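SusD homolog (Bacteroides thetaiotaomicron VPI-5482, PDB 3FDH) probably binds glycans at the cell surface, as SusD/RagB-family lipoproteins of the outer membrane do, and passes them to a partner transporter. Local coordinates at residues A112-A117 with D166-N171; R22-D27 with R90-Q95. One frame throughout, in Å; residues are numbered along the deposited sequence.

Contact 1 of 2, residues A112-A117 with D166-N171; sequences AEVMAA and DDAIAN
Glu113 reaches Asn171 with CG anti to its own carbonyl carbon (chi1 -78°) and the chain extended beyond CG. Asn171 CG is also anti to the carbonyl carbon (chi1 -78°). The two side chains cross at about a right angle, yet carboxylate and amide lie within 20° of coplanar. Asn171 ND2 donates to the syn lone pair of Glu113 OE1 at 2.9 Å, in a nearly straight bond. Asn171 OD1 is hydrogen-bonded to Lys174 NZ. Glu113 CD also rests on Asp167 CB, 3.5 Å away. The two carboxylates share a water, which donates to Glu113 OE2 at 2.6 Å and to Asp167 OD2 at 2.8 Å. This probably eases the repulsion between like charges. An alanine in place of Glu113 would probably leave Asn171 ND2 without this acceptor and break the water bridge. Beside the polar cluster, Val114 CG2 presses on Ala168 CB at a tight 3.5 Å. The axes of segments 112-117 and 166-171 come within 8.4 Å, nearly antiparallel, consistent with the small side chain of Ala168. The segments belong to helices 106-127 and 154-171 of the largely helical SusD-like fold. Helix 76-95 packs on Ala112 and Glu113, while Phe197 of helix 191-208 touches Val114.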
ATOM      1  N   ALA A 112      10.468 -15.349  -6.920  1.00 27.15           N
ATOM      2  CA  ALA A 112       9.372 -15.283  -7.898  1.00 27.26           C
ATOM      3  C   ALA A 112       8.059 -15.736  -7.277  1.00 27.59           C
ATOM      4  O   ALA A 112       6.999 -15.200  -7.594  1.00 27.85           O
ATOM      5  CB  ALA A 112       9.689 -16.115  -9.154  1.00 25.94           C
ATOM      6  N   GLU A 113       8.145 -16.695  -6.365  1.00 27.05           N
ATOM      7  CA  GLU A 113       6.951 -17.241  -5.693  1.00 27.14           C
ATOM      8  C   GLU A 113       6.370 -16.180  -4.771  1.00 28.30           C
ATOM      9  O   GLU A 113       5.154 -15.994  -4.686  1.00 28.38           O
ATOM     10  CB  GLU A 113       7.276 -18.542  -4.943  1.00 28.32           C
ATOM     11  CG  GLU A 113       7.359 -19.718  -5.915  1.00 28.11           C
ATOM     12  CD  GLU A 113       8.055 -20.971  -5.382  1.00 31.50           C
ATOM     13  OE1 GLU A 113       8.852 -20.867  -4.434  1.00 28.92           O
ATOM     14  OE2 GLU A 113       7.838 -22.063  -5.971  1.00 30.63           O
ATOM     15  N   VAL A 114       7.259 -15.433  -4.150  1.00 27.32           N
ATOM     16  CA  VAL A 114       6.850 -14.316  -3.299  1.00 28.41           C
ATOM     17  C   VAL A 114       6.178 -13.220  -4.167  1.00 29.59           C
ATOM     18  O   VAL A 114       5.153 -12.636  -3.810  1.00 28.93           O
ATOM     19  CB  VAL A 114       8.046 -13.732  -2.492  1.00 26.81           C
ATOM     20  CG1 VAL A 114       7.639 -12.385  -1.771  1.00 26.43           C
ATOM     21  CG2 VAL A 114       8.566 -14.766  -1.483  1.00 28.33           C
HETATM   22  N   MSE A 115       6.736 -12.959  -5.337  1.00 28.81           N
HETATM   23  CA  MSE A 115       6.137 -11.914  -6.175  1.00 28.65           C
HETATM   24  C   MSE A 115       4.818 -12.393  -6.725  1.00 29.74           C
HETATM   25  O   MSE A 115       3.918 -11.593  -6.975  1.00 31.34           O
HETATM   26  CB  MSE A 115       7.038 -11.492  -7.335  1.00 28.03           C
HETATM   27  CG  MSE A 115       8.336 -10.825  -6.938  1.00 27.01           C
HETATM   28 SE   MSE A 115       7.933  -9.038  -6.393  0.75 26.25          SE
HETATM   29  CE  MSE A 115       7.893  -9.185  -4.502  1.00 27.45           C
ATOM     30  N   ALA A 116       4.704 -13.701  -6.906  1.00 29.33           N
ATOM     31  CA  ALA A 116       3.453 -14.276  -7.461  1.00 28.52           C
ATOM     32  C   ALA A 116       2.358 -14.078  -6.403  1.00 29.26           C
ATOM     33  O   ALA A 116       1.234 -13.691  -6.698  1.00 29.83           O
ATOM     34  CB  ALA A 116       3.616 -15.743  -7.806  1.00 28.92           C
ATOM     35  N   ALA A 117       2.731 -14.356  -5.162  1.00 29.78           N
ATOM     36  CA  ALA A 117       1.817 -14.246  -4.037  1.00 27.94           C
ATOM     37  C   ALA A 117       1.358 -12.814  -3.916  1.00 28.92           C
ATOM     38  O   ALA A 117       0.182 -12.527  -3.710  1.00 28.89           O
ATOM     39  CB  ALA A 117       2.496 -14.698  -2.726  1.00 26.96           C
ATOM     40  N   ASP A 166       4.416 -20.479   1.116  1.00 31.65           N
ATOM     41  CA  ASP A 166       4.987 -21.680   1.741  1.00 31.63           C
ATOM     42  C   ASP A 166       6.052 -22.255   0.829  1.00 30.50           C
ATOM     43  O   ASP A 166       7.119 -22.680   1.277  1.00 30.38           O
ATOM     44  CB  ASP A 166       3.915 -22.701   2.072  1.00 32.07           C
ATOM     45  CG  ASP A 166       3.065 -22.288   3.251  1.00 31.76           C
ATOM     46  OD1 ASP A 166       3.518 -21.465   4.087  1.00 36.89           O
ATOM     47  OD2 ASP A 166       1.939 -22.813   3.333  1.00 35.23           O
ATOM     48  N   ASP A 167       5.770 -22.236  -0.466  1.00 31.11           N
ATOM     49  CA  ASP A 167       6.728 -22.756  -1.461  1.00 30.77           C
ATOM     50  C   ASP A 167       7.983 -21.922  -1.372  1.00 31.07           C
ATOM     51  O   ASP A 167       9.098 -22.419  -1.344  1.00 30.28           O
ATOM     52  CB  ASP A 167       6.191 -22.638  -2.879  1.00 31.09           C
ATOM     53  CG  ASP A 167       5.078 -23.621  -3.185  1.00 32.78           C
ATOM     54  OD1 ASP A 167       4.856 -24.552  -2.389  1.00 32.09           O
ATOM     55  OD2 ASP A 167       4.421 -23.458  -4.239  1.00 35.93           O
ATOM     56  N   ALA A 168       7.754 -20.621  -1.366  1.00 30.32           N
ATOM     57  CA  ALA A 168       8.840 -19.647  -1.251  1.00 30.35           C
ATOM     58  C   ALA A 168       9.723 -19.880  -0.023  1.00 30.79           C
ATOM     59  O   ALA A 168      10.963 -19.839  -0.090  1.00 31.20           O
ATOM     60  CB  ALA A 168       8.278 -18.218  -1.213  1.00 29.80           C
ATOM     61  N   ILE A 169       9.074 -20.076   1.109  1.00 31.75           N
ATOM     62  CA  ILE A 169       9.787 -20.257   2.385  1.00 31.49           C
ATOM     63  C   ILE A 169      10.754 -21.421   2.300  1.00 32.07           C
ATOM     64  O   ILE A 169      11.867 -21.366   2.815  1.00 33.04           O
ATOM     65  CB  ILE A 169       8.806 -20.408   3.577  1.00 32.25           C
ATOM     66  CG1 ILE A 169       8.133 -19.044   3.854  1.00 30.50           C
ATOM     67  CG2 ILE A 169       9.532 -20.950   4.827  1.00 30.65           C
ATOM     68  CD1 ILE A 169       6.913 -19.118   4.751  1.00 28.89           C
ATOM     69  N   ALA A 170      10.354 -22.435   1.549  1.00 32.38           N
ATOM     70  CA  ALA A 170      11.163 -23.630   1.389  1.00 31.73           C
ATOM     71  C   ALA A 170      12.292 -23.388   0.387  1.00 32.44           C
ATOM     72  O   ALA A 170      13.464 -23.680   0.636  1.00 31.58           O
ATOM     73  CB  ALA A 170      10.299 -24.800   0.941  1.00 31.11           C
ATOM     74  N   ASN A 171      11.920 -22.825  -0.747  1.00 32.74           N
ATOM     75  CA  ASN A 171      12.877 -22.629  -1.827  1.00 33.09           C
ATOM     76  C   ASN A 171      13.960 -21.611  -1.495  1.00 32.34           C
ATOM     77  O   ASN A 171      15.103 -21.738  -1.911  1.00 32.55           O
ATOM     78  CB  ASN A 171      12.167 -22.265  -3.144  1.00 34.07           C
ATOM     79  CG  ASN A 171      11.574 -23.458  -3.812  1.00 33.69           C
ATOM     80  OD1 ASN A 171      12.170 -24.540  -3.778  1.00 30.92           O
ATOM     81  ND2 ASN A 171      10.408 -23.290  -4.440  1.00 30.66           N
TER
HETATM   82  O   HOH W   1       5.324 -22.304  -6.599  1.00 31.68           O

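Contact 2 of 2, residues R22-D27 with R90-Q95; sequences RFILAD and RIIIDQ
Ile24 and Ile92 slide past each other in opposite directions, and this pair forms the middle of the contact. Ile92 CG1 lies 3.7 Å from Ile24 CB and nearly as close to Ile24 CG2. Ile24 CA and Ile92 CA are 7.0 Å apart, the nearest CA pair across the segments. Ile92 CD1 is anti to CA (chi2 173°), which carries this methyl on toward the backbone of helix 21-37. Ile92 CD1 ends 3.5 Å from Leu25 N and touches Leu25 CA as well.

Leu25 meets Ile92 in a different way. Their side chains cross at about a right angle. Ile92 CD1 lies 3.8 Å from Leu25 CB and also touches Leu25 CD1. One methyl is therefore in contact with both the backbone and the side chain of Leu25.

Ile24 CD1 meets Ile91 CG2 at 3.9 Å, where the two side chains again cross at about a right angle. The same CD1 lies against the end of the Gln95 side chain, which runs at a slant to Ile24.

The axes of segments 22-27 and 90-95 run nearly antiparallel, 158° between their directions, and come within 9.6 Å. Met111 of helix 106-127 touches Leu25, and Thr108 and Ala112 of that helix touch Ile92. Val19 and Asn88 lie against Ile24.

The contact joins helix 21-37, near the start of the modelled chain, to the end of helix 76-95. Apart from Gln95, the side chains that meet here are aliphatic. Its cohesion therefore rests mainly on van der Waals contact and the burial of apolar surface, and depends on the fit of methyl and methylene groups rather than on paired charges.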
ATOM      1  N   ARG A  22      16.382 -14.766 -14.050  1.00 25.99           N
ATOM      2  CA  ARG A  22      16.860 -13.608 -13.291  0.50 25.37           C
ATOM      3  C   ARG A  22      16.480 -12.297 -13.968  1.00 25.45           C
ATOM      4  O   ARG A  22      16.099 -11.330 -13.309  1.00 26.91           O
ATOM      5  CB  ARG A  22      18.361 -13.684 -13.010  0.50 24.93           C
ATOM      6  CG  ARG A  22      19.274 -13.666 -14.206  0.50 22.73           C
ATOM      7  CD  ARG A  22      20.660 -14.027 -13.765  0.50 24.09           C
ATOM      8  NE  ARG A  22      21.642 -13.940 -14.834  0.50 23.88           N
ATOM      9  CZ  ARG A  22      21.945 -14.930 -15.672  0.50 24.01           C
ATOM     10  NH1 ARG A  22      21.339 -16.119 -15.603  0.50 25.16           N
ATOM     11  NH2 ARG A  22      22.871 -14.716 -16.594  0.50 25.45           N
ATOM     12  N   PHE A  23      16.535 -12.289 -15.285  1.00 25.52           N
ATOM     13  CA  PHE A  23      16.204 -11.074 -16.036  1.00 26.23           C
ATOM     14  C   PHE A  23      14.700 -10.796 -15.964  1.00 27.02           C
ATOM     15  O   PHE A  23      14.231  -9.640 -15.939  1.00 25.16           O
ATOM     16  CB  PHE A  23      16.711 -11.175 -17.478  1.00 26.34           C
ATOM     17  CG  PHE A  23      18.209 -11.364 -17.564  1.00 24.29           C
ATOM     18  CD1 PHE A  23      19.056 -10.483 -16.915  1.00 24.74           C
ATOM     19  CD2 PHE A  23      18.767 -12.445 -18.253  1.00 27.39           C
ATOM     20  CE1 PHE A  23      20.442 -10.668 -16.979  1.00 25.91           C
ATOM     21  CE2 PHE A  23      20.126 -12.609 -18.319  1.00 23.78           C
ATOM     22  CZ  PHE A  23      20.959 -11.735 -17.681  1.00 27.58           C
ATOM     23  N   ILE A  24      13.935 -11.869 -15.898  1.00 27.47           N
ATOM     24  CA  ILE A  24      12.487 -11.717 -15.803  1.00 27.30           C
ATOM     25  C   ILE A  24      12.180 -11.154 -14.411  1.00 27.62           C
ATOM     26  O   ILE A  24      11.333 -10.266 -14.237  1.00 27.24           O
ATOM     27  CB  ILE A  24      11.718 -13.045 -16.019  1.00 27.14           C
ATOM     28  CG1 ILE A  24      12.079 -13.686 -17.367  1.00 25.66           C
ATOM     29  CG2 ILE A  24      10.206 -12.791 -15.950  1.00 25.26           C
ATOM     30  CD1 ILE A  24      11.520 -15.099 -17.557  1.00 26.76           C
ATOM     31  N   LEU A  25      12.911 -11.651 -13.424  1.00 26.95           N
ATOM     32  CA  LEU A  25      12.658 -11.245 -12.038  1.00 26.55           C
ATOM     33  C   LEU A  25      12.905  -9.762 -11.872  1.00 26.71           C
ATOM     34  O   LEU A  25      12.228  -9.077 -11.110  1.00 26.11           O
ATOM     35  CB  LEU A  25      13.537 -12.029 -11.060  1.00 26.66           C
ATOM     36  CG  LEU A  25      13.294 -11.804  -9.578  1.00 27.69           C
ATOM     37  CD1 LEU A  25      11.852 -12.356  -9.235  1.00 29.10           C
ATOM     38  CD2 LEU A  25      14.413 -12.409  -8.717  1.00 28.01           C
ATOM     39  N   ALA A  26      13.907  -9.266 -12.564  1.00 27.39           N
ATOM     40  CA  ALA A  26      14.261  -7.826 -12.445  1.00 27.57           C
ATOM     41  C   ALA A  26      13.030  -7.018 -12.834  1.00 27.80           C
ATOM     42  O   ALA A  26      12.647  -6.032 -12.188  1.00 29.24           O
ATOM     43  CB  ALA A  26      15.443  -7.465 -13.359  1.00 25.13           C
ATOM     44  N   ASP A  27      12.378  -7.501 -13.876  1.00 27.77           N
ATOM     45  CA  ASP A  27      11.197  -6.823 -14.417  1.00 28.55           C
ATOM     46  C   ASP A  27       9.996  -6.979 -13.505  1.00 28.05           C
ATOM     47  O   ASP A  27       9.213  -6.054 -13.313  1.00 27.00           O
ATOM     48  CB  ASP A  27      10.827  -7.388 -15.786  1.00 28.29           C
ATOM     49  CG  ASP A  27       9.764  -6.572 -16.474  1.00 31.82           C
ATOM     50  OD1 ASP A  27      10.096  -5.536 -17.103  1.00 31.02           O
ATOM     51  OD2 ASP A  27       8.592  -6.989 -16.419  1.00 34.43           O
ATOM     52  N   ARG A  90       5.234 -16.587 -12.914  1.00 29.63           N
ATOM     53  CA  ARG A  90       4.882 -17.986 -13.120  1.00 28.46           C
ATOM     54  C   ARG A  90       5.789 -18.622 -14.148  1.00 28.45           C
ATOM     55  O   ARG A  90       6.095 -19.807 -14.067  1.00 27.44           O
ATOM     56  CB  ARG A  90       3.415 -18.154 -13.482  1.00 28.87           C
ATOM     57  CG  ARG A  90       2.535 -17.979 -12.265  1.00 28.62           C
ATOM     58  CD  ARG A  90       1.081 -17.960 -12.628  1.00 31.02           C
ATOM     59  NE  ARG A  90       0.222 -18.087 -11.458  1.00 32.62           N
ATOM     60  CZ  ARG A  90      -1.100 -17.943 -11.471  1.00 33.99           C
ATOM     61  NH1 ARG A  90      -1.721 -17.601 -12.582  1.00 33.28           N
ATOM     62  NH2 ARG A  90      -1.799 -18.136 -10.365  1.00 30.33           N
ATOM     63  N   ILE A  91       6.232 -17.803 -15.090  1.00 28.49           N
ATOM     64  CA  ILE A  91       7.179 -18.279 -16.124  1.00 28.28           C
ATOM     65  C   ILE A  91       8.497 -18.607 -15.423  1.00 27.99           C
ATOM     66  O   ILE A  91       9.119 -19.632 -15.683  1.00 28.69           O
ATOM     67  CB  ILE A  91       7.369 -17.262 -17.266  1.00 28.53           C
ATOM     68  CG1 ILE A  91       6.118 -17.245 -18.162  1.00 26.70           C
ATOM     69  CG2 ILE A  91       8.585 -17.609 -18.101  1.00 28.18           C
ATOM     70  CD1 ILE A  91       6.038 -16.064 -19.130  1.00 26.44           C
ATOM     71  N   ILE A  92       8.890 -17.759 -14.480  1.00 28.19           N
ATOM     72  CA  ILE A  92      10.127 -17.987 -13.740  1.00 28.53           C
ATOM     73  C   ILE A  92      10.012 -19.302 -12.968  1.00 28.86           C
ATOM     74  O   ILE A  92      10.921 -20.140 -12.942  1.00 28.20           O
ATOM     75  CB  ILE A  92      10.395 -16.872 -12.714  1.00 28.15           C
ATOM     76  CG1 ILE A  92      10.697 -15.526 -13.418  1.00 28.35           C
ATOM     77  CG2 ILE A  92      11.542 -17.290 -11.814  1.00 27.74           C
ATOM     78  CD1 ILE A  92      10.820 -14.289 -12.463  1.00 25.67           C
ATOM     79  N   ILE A  93       8.851 -19.478 -12.363  1.00 29.67           N
ATOM     80  CA  ILE A  93       8.625 -20.621 -11.476  1.00 29.88           C
ATOM     81  C   ILE A  93       8.747 -21.886 -12.281  1.00 28.61           C
ATOM     82  O   ILE A  93       9.355 -22.863 -11.852  1.00 29.65           O
ATOM     83  CB  ILE A  93       7.273 -20.545 -10.745  1.00 28.63           C
ATOM     84  CG1 ILE A  93       7.250 -19.319  -9.814  1.00 26.04           C
ATOM     85  CG2 ILE A  93       7.029 -21.864 -10.017  1.00 27.73           C
ATOM     86  CD1 ILE A  93       5.934 -19.030  -9.162  1.00 23.46           C
ATOM     87  N   ASP A  94       8.205 -21.838 -13.484  1.00 29.68           N
ATOM     88  CA  ASP A  94       8.290 -22.983 -14.392  1.00 30.28           C
ATOM     89  C   ASP A  94       9.705 -23.177 -14.908  1.00 28.85           C
ATOM     90  O   ASP A  94      10.225 -24.284 -14.926  1.00 29.55           O
ATOM     91  CB  ASP A  94       7.340 -22.872 -15.577  1.00 31.21           C
ATOM     92  CG  ASP A  94       5.891 -23.139 -15.192  1.00 38.02           C
ATOM     93  OD1 ASP A  94       5.628 -23.564 -14.038  1.00 42.12           O
ATOM     94  OD2 ASP A  94       5.021 -22.926 -16.061  1.00 42.34           O
ATOM     95  N   GLN A  95      10.327 -22.086 -15.317  1.00 28.27           N
ATOM     96  CA  GLN A  95      11.697 -22.182 -15.853  1.00 26.72           C
ATOM     97  C   GLN A  95      12.667 -22.711 -14.808  1.00 27.20           C
ATOM     98  O   GLN A  95      13.646 -23.369 -15.147  1.00 25.45           O
ATOM     99  CB  GLN A  95      12.197 -20.850 -16.402  1.00 26.43           C
ATOM    100  CG  GLN A  95      11.529 -20.482 -17.708  1.00 27.72           C
ATOM    101  CD  GLN A  95      12.081 -19.216 -18.348  1.00 28.66           C
ATOM    102  OE1 GLN A  95      13.060 -18.629 -17.891  1.00 34.40           O
ATOM    103  NE2 GLN A  95      11.435 -18.788 -19.397  1.00 26.29           N
TER

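The centres of the two contacts are about 12 Å apart, on the same side of the chain's centre. They come in series along the chain: contact 2 closes before contact 1 opens. Contact 2 joins helices 21-37 and 76-95, and contact 1 joins helices 106-127 and 154-171. Helices 76-95 and 106-127 are consecutive, and their packing links the contacts directly. Ala112 CB meets Ile92 CG2 at 3.4 Å, and Glu113 CG meets Ile93 CD1 at 3.6 Å. Leu25 CD1 also approaches Ala112 N, at 4.0 Å. Contact 2 is mainly apolar and contact 1 partly polar. Together with the packing between helices 76-95 and 106-127, they join four helices into one packed group.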